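Long-range contact in beta-1,4-galactanase (Thielavia heterothallica, PDB 1HJS), which hydrolyses the beta-1,4-galactosidic linkages of type I arabinogalactans as a family 53 glycoside hydrolase: residues 242-248 against 292-296. Numbering follows the deposited sequence.
Sequences AVVETNW and GLFYW
Tyr-295 lays its ring along the backbone of 246-248. Its side chain leaves the backbone pointing away from 242-248, but with CG anti to the backbone N (chi1 -165°) the ring swings back. CD1 lies 3.6 Å from Thr-246 O, which sits over the ring centre; CE2 is 3.3 Å from Asn-247 ND2 over that same face, while CE1 packs on Asn-247 CA. At the tip, OH accepts a nearly straight bond from Trp-248 N (3.0 Å) and hydrogen-bonds Asn-313 O, so a tyrosine supplies both a flat surface and a bridging hydroxyl. A phenylalanine here would probably keep the ring packing but leave Trp-248 N and Asn-313 O without this shared partner.

Asn-247 suits its place because its amide can donate: ND2 gives a bond to a lone pair of Trp-296 O (3.0 Å), which lies in the plane of the Asn-247 amide and helps set its rotation. Trp-296 N in turn gives Thr-246 O a bond of 2.9 Å.

Further back the strands pair regularly, Val-243 N with Gly-292 O and Phe-294 N with Val-243 O. Ala-242 lies opposite Gly-292, where a CB would press on the alanine's.

Glu-245, the probable nucleophile, runs beside Trp-296, its carboxylate over one indole face with the planes 20° apart; Glu-245 CG is 3.8 Å from Trp-296 CD1. OE2 forms a salt bridge with Arg-45 and OE1 a hydrogen bond with Tyr-214, and Glu-135, the probable proton donor, is close by. Parallel strands 240-245 and 290-296, neighbours in an eight-stranded TIM barrel, thus present the nucleophile near the C-terminal end of the seventh strand, its place in clan GH-A.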
loop_
_atom_site.group_PDB
_atom_site.type_symbol
_atom_site.label_atom_id
_atom_site.label_comp_id
_atom_site.label_asym_id
_atom_site.label_seq_id
_atom_site.Cartn_x
_atom_site.Cartn_y
_atom_site.Cartn_z
ATOM N N ALA A 242 6.817 4.077 6.328
ATOM C CA ALA A 242 5.578 4.651 5.824
ATOM C C ALA A 242 4.346 3.826 6.159
ATOM O O ALA A 242 4.400 2.596 6.251
ATOM C CB ALA A 242 5.664 4.834 4.309
ATOM N N VAL A 243 3.234 4.523 6.358
ATOM C CA VAL A 243 1.958 3.871 6.595
ATOM C C VAL A 243 1.446 3.845 5.162
ATOM O O VAL A 243 1.130 4.889 4.594
ATOM C CB VAL A 243 1.031 4.731 7.476
ATOM C CG1 VAL A 243 -0.383 4.154 7.458
ATOM C CG2 VAL A 243 1.562 4.760 8.912
ATOM N N VAL A 244 1.395 2.657 4.574
ATOM C CA VAL A 244 0.986 2.522 3.182
ATOM C C VAL A 244 -0.486 2.218 2.938
ATOM O O VAL A 244 -0.928 2.156 1.793
ATOM C CB VAL A 244 1.870 1.470 2.476
ATOM C CG1 VAL A 244 3.324 1.879 2.602
ATOM C CG2 VAL A 244 1.669 0.095 3.097
ATOM N N GLU A 245 -1.239 2.038 4.016
ATOM C CA GLU A 245 -2.675 1.785 3.929
ATOM C C GLU A 245 -3.336 2.269 5.211
ATOM O O GLU A 245 -2.875 1.950 6.304
ATOM C CB GLU A 245 -2.976 0.292 3.753
ATOM C CG GLU A 245 -2.885 -0.217 2.318
ATOM C CD GLU A 245 -3.440 -1.622 2.159
ATOM O OE1 GLU A 245 -4.426 -1.957 2.859
ATOM O OE2 GLU A 245 -2.908 -2.387 1.326
ATOM N N THR A 246 -4.398 3.055 5.071
ATOM C CA THR A 246 -5.151 3.543 6.221
ATOM C C THR A 246 -6.500 4.072 5.737
ATOM O O THR A 246 -6.658 4.428 4.563
ATOM C CB THR A 246 -4.383 4.648 6.998
ATOM O OG1 THR A 246 -5.005 4.857 8.276
ATOM C CG2 THR A 246 -4.387 5.961 6.223
ATOM N N ASN A 247 -7.470 4.093 6.646
ATOM C CA ASN A 247 -8.832 4.543 6.365
ATOM C C ASN A 247 -9.415 5.155 7.640
ATOM O O ASN A 247 -8.954 4.862 8.745
ATOM C CB ASN A 247 -9.752 3.354 6.041
ATOM C CG ASN A 247 -9.760 2.946 4.576
ATOM O OD1 ASN A 247 -10.376 1.938 4.230
ATOM N ND2 ASN A 247 -9.102 3.718 3.714
ATOM N N TRP A 248 -10.421 6.007 7.464
ATOM C CA TRP A 248 -11.185 6.571 8.575
ATOM C C TRP A 248 -12.584 6.737 8.001
ATOM O O TRP A 248 -12.763 7.304 6.922
ATOM C CB TRP A 248 -10.668 7.917 9.077
ATOM C CG TRP A 248 -11.481 8.339 10.273
ATOM C CD1 TRP A 248 -12.547 9.194 10.280
ATOM C CD2 TRP A 248 -11.372 7.827 11.607
ATOM N NE1 TRP A 248 -13.109 9.243 11.536
ATOM C CE2 TRP A 248 -12.408 8.414 12.370
ATOM C CE3 TRP A 248 -10.500 6.922 12.233
ATOM C CZ2 TRP A 248 -12.598 8.128 13.728
ATOM C CZ3 TRP A 248 -10.687 6.636 13.585
ATOM C CH2 TRP A 248 -11.731 7.239 14.317
ATOM N N GLY A 292 6.191 8.654 4.693
ATOM C CA GLY A 292 4.979 8.608 3.893
ATOM C C GLY A 292 3.698 8.096 4.518
ATOM O O GLY A 292 3.705 7.393 5.530
ATOM N N LEU A 293 2.589 8.473 3.890
ATOM C CA LEU A 293 1.258 8.059 4.312
ATOM C C LEU A 293 0.410 7.903 3.062
ATOM O O LEU A 293 0.387 8.791 2.207
ATOM C CB LEU A 293 0.626 9.103 5.237
ATOM C CG LEU A 293 -0.781 8.785 5.769
ATOM C CD1 LEU A 293 -1.068 9.627 6.997
ATOM C CD2 LEU A 293 -1.827 9.056 4.693
ATOM N N PHE A 294 -0.276 6.771 2.951
ATOM C CA PHE A 294 -1.146 6.519 1.808
ATOM C C PHE A 294 -2.534 6.102 2.267
ATOM O O PHE A 294 -2.678 5.119 2.993
ATOM C CB PHE A 294 -0.575 5.413 0.921
ATOM C CG PHE A 294 0.685 5.800 0.195
ATOM C CD1 PHE A 294 1.902 5.858 0.866
ATOM C CD2 PHE A 294 0.647 6.109 -1.161
ATOM C CE1 PHE A 294 3.075 6.223 0.193
ATOM C CE2 PHE A 294 1.811 6.476 -1.848
ATOM C CZ PHE A 294 3.027 6.532 -1.167
ATOM N N TYR A 295 -3.551 6.845 1.843
ATOM C CA TYR A 295 -4.931 6.519 2.193
ATOM C C TYR A 295 -5.367 5.435 1.211
ATOM O O TYR A 295 -5.086 5.540 0.018
ATOM C CB TYR A 295 -5.837 7.741 2.032
ATOM C CG TYR A 295 -7.180 7.566 2.704
ATOM C CD1 TYR A 295 -7.359 7.918 4.041
ATOM C CD2 TYR A 295 -8.253 6.997 2.023
ATOM C CE1 TYR A 295 -8.574 7.706 4.686
ATOM C CE2 TYR A 295 -9.482 6.779 2.662
ATOM C CZ TYR A 295 -9.630 7.135 3.991
ATOM O OH TYR A 295 -10.819 6.912 4.637
ATOM N N TRP A 296 -6.058 4.403 1.683
ATOM C CA TRP A 296 -6.451 3.332 0.773
ATOM C C TRP A 296 -7.801 3.482 0.079
ATOM O O TRP A 296 -8.847 3.532 0.734
ATOM C CB TRP A 296 -6.418 1.978 1.490
ATOM C CG TRP A 296 -6.442 0.815 0.535
ATOM C CD1 TRP A 296 -5.465 0.467 -0.354
ATOM C CD2 TRP A 296 -7.504 -0.132 0.351
ATOM N NE1 TRP A 296 -5.850 -0.634 -1.080
ATOM C CE2 TRP A 296 -7.098 -1.023 -0.668
ATOM C CE3 TRP A 296 -8.760 -0.314 0.948
ATOM C CZ2 TRP A 296 -7.905 -2.084 -1.105
ATOM C CZ3 TRP A 296 -9.564 -1.365 0.513
ATOM C CH2 TRP A 296 -9.134 -2.236 -0.505
#